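STM4351 (Salmonella enterica, PDB 2Y7I) binds arginine with high specificity as a zinc-binding periplasmic solute-binding protein of family 3, and probably delivers it for uptake. Local coordinates at residues L127-Q132 / P184-K189; G102-F107 / K111-G116; N144-L149 / G165-N170; V29-D34 / P88-L93. One frame throughout, in Å; residues are numbered along the deposited sequence.

Interaction 1 of 4, residues L127-Q132 / P184-K189; sequences LQDKQQ and PDYYGK
Y186 and D129 share the one hydrogen bond between residues 127-132 and 184-189. The phenol OH of Y186 is the donor and OD2 of D129 the acceptor, 2.7 Å apart. The hydroxyl meets OD2 on its anti side, 15° out of the carboxylate plane. OD2 in turn lies at the edge of the ring, in its plane. Carboxylate and ring are strongly turned against each other, with 64° between their planes. OD2 is also near CE2 of Y186, at 3.3 Å, so the acid sits beside one corner of the phenol.

The apolar part of the contact comes from K130. Its chain bends at chi2 (-60°), which folds the methylenes back beside the phenol. CE of K130 lies 3.4 Å from OH of Y186 and 3.5 Å from CE1 of Y186. CG of K130 is 3.7 Å from the same CE1. The lysine therefore flanks the CE1 edge and the aspartate the CE2 edge, with the hydroxyl between them.

Charges add a looser layer. NZ of K130 is 5.3 Å from OD2 of D185, with no direct contact. R125 makes a long, weak ion pair with OD2 of D129, and Y186 also packs on R125.

The contact joins the last turn of helix 122-130 to the loop between strands 174-176 and 194-195. Y186 is buried, while K130 is exposed. Across these two segments one bond, to a carboxylate that is probably ionised, holds the hydroxyl end of the ring. The nearby R125 would probably favour that ionised form of D129.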
# COMPACT_ATOMS: atom_id res chain seq x y z
N LEU A 127 6.02 27.41 -11.12
CA LEU A 127 6.75 28.23 -12.11
C LEU A 127 6.38 29.70 -12.04
O LEU A 127 7.25 30.57 -12.15
CB LEU A 127 6.54 27.74 -13.54
CG LEU A 127 7.50 26.81 -14.28
CD1 LEU A 127 7.57 27.29 -15.74
CD2 LEU A 127 8.92 26.72 -13.70
N GLN A 128 5.09 29.97 -11.87
CA GLN A 128 4.60 31.35 -11.78
C GLN A 128 5.18 32.08 -10.58
O GLN A 128 5.48 33.26 -10.66
CB GLN A 128 3.06 31.39 -11.75
CG GLN A 128 2.44 31.22 -13.14
CD GLN A 128 0.92 31.07 -13.14
OE1 GLN A 128 0.31 30.91 -14.20
NE2 GLN A 128 0.32 31.09 -11.96
N ASP A 129 5.32 31.36 -9.46
CA ASP A 129 5.77 31.97 -8.21
C ASP A 129 7.27 32.03 -8.08
O ASP A 129 7.81 33.06 -7.66
CB ASP A 129 5.22 31.21 -7.01
CG ASP A 129 3.74 31.38 -6.84
OD1 ASP A 129 3.14 32.23 -7.52
OD2 ASP A 129 3.16 30.64 -6.02
N LYS A 130 7.93 30.93 -8.43
CA LYS A 130 9.32 30.71 -8.06
C LYS A 130 10.31 30.77 -9.22
O LYS A 130 11.52 30.76 -9.01
CB LYS A 130 9.47 29.39 -7.29
CG LYS A 130 8.62 29.31 -6.00
CD LYS A 130 8.98 30.40 -5.03
CE LYS A 130 8.35 30.20 -3.67
NZ LYS A 130 8.73 31.34 -2.79
N GLN A 131 9.80 30.84 -10.45
CA GLN A 131 10.67 30.92 -11.61
C GLN A 131 10.17 31.97 -12.59
O GLN A 131 9.89 31.67 -13.76
CB GLN A 131 10.81 29.56 -12.30
CG GLN A 131 11.39 28.45 -11.42
CD GLN A 131 12.84 28.66 -11.03
OE1 GLN A 131 13.56 29.48 -11.62
NE2 GLN A 131 13.29 27.89 -10.05
N GLN A 132 10.11 33.21 -12.13
CA GLN A 132 9.45 34.28 -12.87
C GLN A 132 10.17 34.77 -14.11
O GLN A 132 9.57 35.47 -14.93
CB GLN A 132 9.11 35.44 -11.93
CG GLN A 132 8.21 35.00 -10.78
CD GLN A 132 7.69 36.14 -9.95
OE1 GLN A 132 8.16 37.27 -10.07
NE2 GLN A 132 6.71 35.86 -9.09
N PRO A 184 8.88 22.25 -0.89
CA PRO A 184 7.75 21.61 -0.20
C PRO A 184 6.54 22.52 0.06
O PRO A 184 5.52 22.05 0.54
CB PRO A 184 8.37 21.12 1.11
CG PRO A 184 9.54 22.02 1.34
CD PRO A 184 10.08 22.35 -0.02
N ASP A 185 6.66 23.81 -0.26
CA ASP A 185 5.49 24.70 -0.31
C ASP A 185 4.59 24.33 -1.50
O ASP A 185 3.41 24.69 -1.52
CB ASP A 185 5.92 26.16 -0.43
CG ASP A 185 6.47 26.72 0.86
OD1 ASP A 185 6.21 26.16 1.94
OD2 ASP A 185 7.19 27.74 0.79
N TYR A 186 5.15 23.59 -2.46
CA TYR A 186 4.48 23.26 -3.72
C TYR A 186 4.35 21.75 -3.96
O TYR A 186 3.36 21.30 -4.54
CB TYR A 186 5.22 23.93 -4.90
CG TYR A 186 5.19 25.43 -4.80
CD1 TYR A 186 6.15 26.12 -4.05
CD2 TYR A 186 4.17 26.17 -5.41
CE1 TYR A 186 6.10 27.51 -3.92
CE2 TYR A 186 4.13 27.56 -5.29
CZ TYR A 186 5.10 28.22 -4.55
OH TYR A 186 5.05 29.59 -4.42
N TYR A 187 5.34 20.99 -3.51
CA TYR A 187 5.47 19.57 -3.87
C TYR A 187 5.59 18.66 -2.66
O TYR A 187 5.95 19.11 -1.59
CB TYR A 187 6.69 19.39 -4.79
CG TYR A 187 6.52 20.06 -6.14
CD1 TYR A 187 5.58 19.59 -7.05
CD2 TYR A 187 7.30 21.16 -6.51
CE1 TYR A 187 5.39 20.19 -8.29
CE2 TYR A 187 7.13 21.78 -7.75
CZ TYR A 187 6.17 21.28 -8.64
OH TYR A 187 5.98 21.86 -9.86
N GLY A 188 5.29 17.38 -2.84
CA GLY A 188 5.43 16.41 -1.75
C GLY A 188 4.15 16.07 -1.02
O GLY A 188 4.15 15.21 -0.14
N LYS A 189 3.05 16.76 -1.36
CA LYS A 189 1.74 16.37 -0.85
C LYS A 189 1.31 15.13 -1.62
O LYS A 189 1.51 15.05 -2.84
CB LYS A 189 0.71 17.51 -1.01
CG LYS A 189 0.96 18.74 -0.10
CD LYS A 189 0.74 18.40 1.38
CE LYS A 189 1.01 19.59 2.29
NZ LYS A 189 0.59 19.30 3.68

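Interaction 2 of 4, residues G102-F107 / K111-G116; sequences GAYHTF and KGKKVG
Y104 carries its ring beside its own backbone N (chi1 -61°), which directs the phenol toward K113. K113 has a similar first torsion and then bends at chi2 (-66°), so its methylenes lie across the end of the tyrosine. The lysine chain runs roughly perpendicular to the tyrosine. OH of Y104 is 3.7 Å from CE of K113 and 3.8 Å from CD of K113. CG of K113 is nearly as close, 3.9 Å from the same OH, and stands oblique to the ring. The lysine thus offers its aliphatic chain to the hydroxyl.

The polar partner of that hydroxyl is E155, which hydrogen-bonds to it. Further along, O of F107 and N of K111 approach to 3.7 Å without bonding. The ring of F107 turns instead to V97, L127 and I134.

The contact bridges the loop that leads from strand 95-100 into strand 114-118. K113 lies just before that second strand, and its backbone bonds to T135. The meeting is mainly van der Waals, at the protein surface. Its polar part comes from outside: E155 bonds the phenol oxygen, and the lysine methylenes pass beside it.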
# COMPACT_ATOMS: atom_id res chain seq x y z
N GLY A 102 20.58 17.80 -23.44
CA GLY A 102 21.80 18.62 -23.34
C GLY A 102 21.61 20.12 -23.53
O GLY A 102 22.56 20.88 -23.35
N ALA A 103 20.40 20.56 -23.88
CA ALA A 103 20.19 21.97 -24.21
C ALA A 103 20.10 22.91 -23.00
O ALA A 103 20.43 24.10 -23.10
CB ALA A 103 18.97 22.14 -25.14
N TYR A 104 19.63 22.37 -21.87
CA TYR A 104 19.43 23.12 -20.62
C TYR A 104 19.81 22.20 -19.46
O TYR A 104 19.59 20.97 -19.53
CB TYR A 104 17.98 23.64 -20.48
CG TYR A 104 17.57 24.58 -21.61
CD1 TYR A 104 17.94 25.94 -21.57
CD2 TYR A 104 16.88 24.11 -22.72
CE1 TYR A 104 17.61 26.80 -22.63
CE2 TYR A 104 16.54 24.96 -23.76
CZ TYR A 104 16.91 26.31 -23.71
OH TYR A 104 16.59 27.15 -24.75
N HIS A 105 20.39 22.79 -18.42
CA HIS A 105 20.72 22.06 -17.19
C HIS A 105 19.90 22.56 -16.01
O HIS A 105 19.51 21.78 -15.14
CB HIS A 105 22.21 22.20 -16.86
CG HIS A 105 23.12 21.44 -17.77
ND1 HIS A 105 23.75 20.28 -17.38
CD2 HIS A 105 23.51 21.67 -19.04
CE1 HIS A 105 24.49 19.82 -18.38
NE2 HIS A 105 24.36 20.65 -19.40
N THR A 106 19.65 23.87 -15.97
CA THR A 106 19.05 24.50 -14.80
C THR A 106 17.92 25.44 -15.18
O THR A 106 17.81 25.88 -16.35
CB THR A 106 20.08 25.34 -13.99
OG1 THR A 106 20.45 26.49 -14.76
CG2 THR A 106 21.33 24.55 -13.64
N PHE A 107 17.10 25.78 -14.20
CA PHE A 107 16.08 26.81 -14.38
C PHE A 107 16.67 28.15 -14.83
O PHE A 107 16.09 28.83 -15.68
CB PHE A 107 15.24 26.99 -13.11
CG PHE A 107 14.22 25.89 -12.90
CD1 PHE A 107 13.13 25.76 -13.77
CD2 PHE A 107 14.34 25.00 -11.84
CE1 PHE A 107 12.20 24.75 -13.59
CE2 PHE A 107 13.41 23.98 -11.65
CZ PHE A 107 12.32 23.86 -12.54
N LYS A 111 16.14 31.06 -18.59
CA LYS A 111 15.79 32.49 -18.51
C LYS A 111 15.29 33.01 -19.88
O LYS A 111 15.98 32.87 -20.88
CB LYS A 111 16.98 33.32 -18.00
CG LYS A 111 16.62 34.74 -17.59
CD LYS A 111 17.86 35.60 -17.35
CE LYS A 111 17.48 37.08 -17.19
NZ LYS A 111 18.69 37.97 -17.17
N GLY A 112 14.10 33.60 -19.90
CA GLY A 112 13.54 34.19 -21.12
C GLY A 112 12.94 33.19 -22.09
O GLY A 112 12.58 33.55 -23.21
N LYS A 113 12.83 31.94 -21.68
CA LYS A 113 12.39 30.88 -22.58
C LYS A 113 10.98 30.44 -22.22
O LYS A 113 10.46 30.78 -21.14
CB LYS A 113 13.37 29.69 -22.57
CG LYS A 113 14.85 30.05 -22.87
CD LYS A 113 15.05 30.54 -24.30
CE LYS A 113 16.52 30.86 -24.55
NZ LYS A 113 16.73 31.45 -25.89
N LYS A 114 10.36 29.70 -23.13
CA LYS A 114 8.99 29.23 -22.97
C LYS A 114 8.96 27.80 -22.46
O LYS A 114 9.58 26.91 -23.06
CB LYS A 114 8.22 29.32 -24.29
CG LYS A 114 7.93 30.76 -24.75
CD LYS A 114 7.21 30.79 -26.10
CE LYS A 114 6.67 32.17 -26.38
NZ LYS A 114 5.79 32.22 -27.60
N VAL A 115 8.25 27.59 -21.36
CA VAL A 115 8.07 26.25 -20.81
C VAL A 115 6.57 25.94 -20.68
O VAL A 115 5.82 26.68 -20.05
CB VAL A 115 8.81 26.08 -19.46
CG1 VAL A 115 8.50 24.72 -18.84
CG2 VAL A 115 10.31 26.20 -19.67
N GLY A 116 6.15 24.84 -21.31
CA GLY A 116 4.76 24.43 -21.30
C GLY A 116 4.41 23.63 -20.05
O GLY A 116 5.24 22.90 -19.51

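Interaction 3 of 4, residues N144-L149 / G165-N170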
# COMPACT_ATOMS: atom_id res chain seq x y z
N ASN A 144 -0.77 18.38 -25.99
CA ASN A 144 -0.54 19.57 -26.82
C ASN A 144 0.79 20.25 -26.49
O ASN A 144 1.44 20.82 -27.37
CB ASN A 144 -1.68 20.56 -26.64
CG ASN A 144 -3.02 19.98 -27.03
OD1 ASN A 144 -3.93 19.89 -26.21
ND2 ASN A 144 -3.15 19.57 -28.29
N ALA A 145 1.15 20.21 -25.21
CA ALA A 145 2.43 20.77 -24.73
C ALA A 145 3.60 20.04 -25.38
O ALA A 145 4.50 20.67 -25.95
CB ALA A 145 2.50 20.69 -23.21
N PHE A 146 3.58 18.71 -25.32
CA PHE A 146 4.62 17.89 -25.97
C PHE A 146 4.72 18.13 -27.48
O PHE A 146 5.82 18.25 -28.03
CB PHE A 146 4.39 16.40 -25.69
CG PHE A 146 4.68 16.00 -24.26
CD1 PHE A 146 5.86 16.39 -23.64
CD2 PHE A 146 3.76 15.24 -23.54
CE1 PHE A 146 6.13 16.03 -22.33
CE2 PHE A 146 4.01 14.88 -22.23
CZ PHE A 146 5.20 15.27 -21.61
N THR A 147 3.57 18.22 -28.15
CA THR A 147 3.55 18.55 -29.57
C THR A 147 4.27 19.87 -29.83
O THR A 147 5.08 19.98 -30.76
CB THR A 147 2.10 18.61 -30.11
OG1 THR A 147 1.47 17.35 -29.89
CG2 THR A 147 2.08 18.92 -31.60
N ASP A 148 3.96 20.87 -29.01
CA ASP A 148 4.58 22.19 -29.14
C ASP A 148 6.06 22.20 -28.81
O ASP A 148 6.82 22.98 -29.38
CB ASP A 148 3.83 23.21 -28.29
CG ASP A 148 2.62 23.80 -29.01
OD1 ASP A 148 2.24 23.28 -30.08
OD2 ASP A 148 2.06 24.79 -28.51
N LEU A 149 6.48 21.33 -27.89
CA LEU A 149 7.91 21.14 -27.62
C LEU A 149 8.62 20.58 -28.86
O LEU A 149 9.67 21.08 -29.26
CB LEU A 149 8.11 20.22 -26.41
CG LEU A 149 9.55 19.81 -26.03
CD1 LEU A 149 10.41 21.01 -25.62
CD2 LEU A 149 9.54 18.77 -24.94
N GLY A 165 8.93 11.03 -17.72
CA GLY A 165 9.71 9.81 -17.94
C GLY A 165 9.04 8.89 -18.94
O GLY A 165 9.69 8.34 -19.84
N LYS A 166 7.73 8.73 -18.79
CA LYS A 166 6.96 7.89 -19.71
C LYS A 166 7.03 8.41 -21.15
O LYS A 166 7.28 7.66 -22.08
CB LYS A 166 5.51 7.74 -19.21
CG LYS A 166 4.58 7.02 -20.16
CD LYS A 166 4.61 5.51 -19.96
CE LYS A 166 3.26 4.89 -20.32
NZ LYS A 166 3.11 4.74 -21.80
N TRP A 167 6.81 9.72 -21.32
CA TRP A 167 6.86 10.35 -22.64
C TRP A 167 8.23 10.15 -23.28
O TRP A 167 8.33 9.92 -24.50
CB TRP A 167 6.53 11.85 -22.52
CG TRP A 167 6.51 12.58 -23.85
CD1 TRP A 167 5.50 12.57 -24.78
CD2 TRP A 167 7.56 13.39 -24.39
NE1 TRP A 167 5.86 13.33 -25.87
CE2 TRP A 167 7.11 13.86 -25.65
CE3 TRP A 167 8.83 13.78 -23.94
CZ2 TRP A 167 7.89 14.68 -26.47
CZ3 TRP A 167 9.61 14.61 -24.74
CH2 TRP A 167 9.13 15.05 -26.00
N LEU A 168 9.27 10.21 -22.46
CA LEU A 168 10.66 10.11 -22.94
C LEU A 168 10.99 8.78 -23.58
O LEU A 168 11.87 8.71 -24.44
CB LEU A 168 11.64 10.37 -21.80
CG LEU A 168 11.92 11.84 -21.51
CD1 LEU A 168 12.89 11.96 -20.36
CD2 LEU A 168 12.46 12.56 -22.76
N LYS A 169 10.28 7.73 -23.18
CA LYS A 169 10.47 6.41 -23.75
C LYS A 169 10.40 6.43 -25.29
O LYS A 169 11.11 5.68 -25.95
CB LYS A 169 9.50 5.39 -23.14
CG LYS A 169 9.91 4.94 -21.73
CD LYS A 169 8.84 4.11 -21.02
CE LYS A 169 9.46 3.29 -19.89
NZ LYS A 169 8.49 2.96 -18.80
N ASN A 170 9.57 7.32 -25.84
CA ASN A 170 9.42 7.42 -27.30
C ASN A 170 10.02 8.69 -27.91
O ASN A 170 9.76 9.01 -29.07
CB ASN A 170 7.94 7.31 -27.69
CG ASN A 170 7.33 6.02 -27.22
OD1 ASN A 170 6.53 6.00 -26.29
ND2 ASN A 170 7.71 4.92 -27.85
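F146 and W167 form a face-to-face stack. The phenyl ring lies squarely over the five-membered ring of the indole, with centroids 3.5 Å apart and planes only 7° from parallel. The outer benzo edge is left to L149. CG of W167 sits over the centre of the phenyl, and CD1 of F146 over the centre of the indole. The closest atoms are CG of F146 and NE1 of W167, at 3.3 Å. The two rings come in from different helices and overlap. W167 reaches across because its CG is anti to the backbone N (chi1 -178°).

A CH-pi contact extends the stack. CB of W167 stands over the F146 face, 4.1 Å from the ring centroid and 25° off the normal.

L149 adds aliphatic packing one turn further along helix 142-150. Its CD2 is 3.9 Å from CH2 of W167, at the six-membered end of the indole. Y174 meets W167 edge-to-face. V98 of strand 95-100 touches F146, L149 and W167.

The contact pairs helix 142-150 with helix 161-168. The helices lie side by side against the sheet, joined through strand 156-160, as in the alpha/beta lobes of periplasmic binding proteins.

Interaction 4 of 4, residues V29-D34 / P88-L93; sequences VGFDID and PYYEGL
The N-terminal turn of helix 31-42 meets the loop before strand 95-100 here, in the interior of the arginine-binding protein. G30 is the N-cap of that helix. D32, in the first turn, accepts a hydrogen bond from Y89. OH of Y89 is 2.6 Å from OD1 of D32. The hydroxyl comes from above the carboxylate plane, 48° out of it. The aspartate side chain stands roughly perpendicular to the tyrosine. Y89 holds its ring between the backbone N and the carbonyl carbon (chi1 67°), and from there the hydroxyl reaches the acid. The second oxygen, OD2 of D32, takes the backbone N-H of G72. Two donors therefore hold the carboxylate, one on each oxygen. E20 lies close with a like charge, which may raise the proton affinity of D32, though the two donors would tend to offset this. The side chain of D32 is about 6 Å from the bound arginine. Residues 88-93 lead from the part of the fold holding helix 31-42 into strand 95-100 of the other lobe, consistent with a linker between the two lobes of a periplasmic binding protein. Y89 and Y90 bond by backbone to L191, in the loop before strand 194-195.

F31 fills the apolar side. Its CE2 lies in the plane of the Y89 ring, at the edge, 3.8 Å from CE1 of Y89. The same CE2 is 4.0 Å from CB of Y90. The F31 and Y90 rings meet obliquely, centroids 5.2 Å apart and planes at 58°. Both also meet F227 of helix 217-227, which stacks on Y90 and stands edge-to-face with F31.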
# COMPACT_ATOMS: atom_id res chain seq x y z
N VAL A 29 -7.16 4.15 -19.14
CA VAL A 29 -6.32 3.16 -18.46
C VAL A 29 -5.24 3.88 -17.66
O VAL A 29 -5.00 5.07 -17.84
CB VAL A 29 -5.64 2.16 -19.48
CG1 VAL A 29 -6.67 1.27 -20.16
CG2 VAL A 29 -4.81 2.92 -20.52
N GLY A 30 -4.58 3.16 -16.76
CA GLY A 30 -3.50 3.75 -16.00
C GLY A 30 -3.49 3.36 -14.54
O GLY A 30 -4.38 2.64 -14.07
N PHE A 31 -2.49 3.87 -13.82
CA PHE A 31 -2.37 3.60 -12.40
C PHE A 31 -3.62 4.03 -11.64
O PHE A 31 -4.19 3.24 -10.87
CB PHE A 31 -1.14 4.28 -11.82
CG PHE A 31 -0.98 4.07 -10.34
CD1 PHE A 31 -0.53 2.85 -9.84
CD2 PHE A 31 -1.25 5.10 -9.45
CE1 PHE A 31 -0.37 2.66 -8.46
CE2 PHE A 31 -1.08 4.92 -8.07
CZ PHE A 31 -0.65 3.70 -7.59
N ASP A 32 -4.07 5.27 -11.88
CA ASP A 32 -5.24 5.80 -11.16
C ASP A 32 -6.51 5.02 -11.46
O ASP A 32 -7.37 4.89 -10.59
CB ASP A 32 -5.50 7.27 -11.52
CG ASP A 32 -4.59 8.22 -10.80
OD1 ASP A 32 -3.86 7.82 -9.86
OD2 ASP A 32 -4.60 9.41 -11.17
N ILE A 33 -6.63 4.52 -12.68
CA ILE A 33 -7.80 3.75 -13.09
C ILE A 33 -7.82 2.41 -12.35
O ILE A 33 -8.87 1.96 -11.91
CB ILE A 33 -7.85 3.51 -14.62
CG1 ILE A 33 -7.67 4.83 -15.41
CG2 ILE A 33 -9.14 2.77 -15.02
CD1 ILE A 33 -8.57 6.00 -14.97
N ASP A 34 -6.65 1.78 -12.24
CA ASP A 34 -6.53 0.51 -11.49
C ASP A 34 -6.87 0.69 -10.02
O ASP A 34 -7.59 -0.13 -9.44
CB ASP A 34 -5.14 -0.11 -11.67
CG ASP A 34 -4.97 -0.76 -13.04
OD1 ASP A 34 -5.91 -0.69 -13.85
OD2 ASP A 34 -3.90 -1.33 -13.31
N PRO A 88 -3.71 9.79 1.49
CA PRO A 88 -2.90 9.65 0.29
C PRO A 88 -2.97 8.22 -0.23
O PRO A 88 -2.99 7.27 0.56
CB PRO A 88 -1.48 9.97 0.79
CG PRO A 88 -1.52 9.75 2.26
CD PRO A 88 -2.91 10.14 2.67
N TYR A 89 -3.05 8.05 -1.55
CA TYR A 89 -2.96 6.70 -2.12
C TYR A 89 -1.60 6.46 -2.76
O TYR A 89 -1.22 5.31 -2.97
CB TYR A 89 -4.14 6.36 -3.06
CG TYR A 89 -4.18 7.17 -4.34
CD1 TYR A 89 -3.51 6.73 -5.49
CD2 TYR A 89 -4.88 8.36 -4.41
CE1 TYR A 89 -3.54 7.47 -6.67
CE2 TYR A 89 -4.91 9.12 -5.59
CZ TYR A 89 -4.24 8.67 -6.71
OH TYR A 89 -4.28 9.42 -7.87
N TYR A 90 -0.86 7.52 -3.05
CA TYR A 90 0.47 7.42 -3.63
C TYR A 90 1.21 8.72 -3.32
O TYR A 90 0.57 9.74 -3.06
CB TYR A 90 0.40 7.20 -5.15
CG TYR A 90 1.72 6.80 -5.79
CD1 TYR A 90 2.30 5.56 -5.53
CD2 TYR A 90 2.39 7.68 -6.64
CE1 TYR A 90 3.51 5.19 -6.11
CE2 TYR A 90 3.59 7.32 -7.23
CZ TYR A 90 4.15 6.09 -6.97
OH TYR A 90 5.34 5.75 -7.56
N GLU A 91 2.54 8.69 -3.34
CA GLU A 91 3.32 9.87 -2.92
C GLU A 91 3.35 10.94 -3.99
O GLU A 91 3.38 10.63 -5.17
CB GLU A 91 4.74 9.48 -2.56
CG GLU A 91 4.88 8.94 -1.16
CD GLU A 91 6.31 8.60 -0.81
OE1 GLU A 91 7.20 8.79 -1.66
OE2 GLU A 91 6.53 8.14 0.33
N GLY A 92 3.35 12.20 -3.55
CA GLY A 92 3.63 13.31 -4.44
C GLY A 92 5.13 13.37 -4.63
O GLY A 92 5.89 13.32 -3.66
N LEU A 93 5.58 13.44 -5.88
CA LEU A 93 7.01 13.42 -6.14
C LEU A 93 7.52 14.71 -6.78
O LEU A 93 6.76 15.68 -6.95
CB LEU A 93 7.42 12.19 -6.96
CG LEU A 93 7.63 10.81 -6.31
CD1 LEU A 93 8.20 10.91 -4.88
CD2 LEU A 93 6.34 10.00 -6.33

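In the fold
Interactions 3 and 4 are buried, whereas interactions 1 and 2 are only partly so. Interaction 3 is wholly aromatic and aliphatic. Interaction 4 adds a buried tyrosine-aspartate bond to its aromatic packing. Interaction 1 uses the same pair of residue types, but beside an exposed lysine. Interaction 2 rests on lysine methylenes, with its polar partner outside the two segments. Interactions 1 and 2 touch: L127 packs on F107 and V115; strand 114-118 and helix 122-130 also follow each other in the chain. Strand 95-100 borders both 2 and 3, whose nearest atoms are about 5 Å apart. Interactions 1 and 4 only brush, CD1 of Y187 against the backbone O of L93.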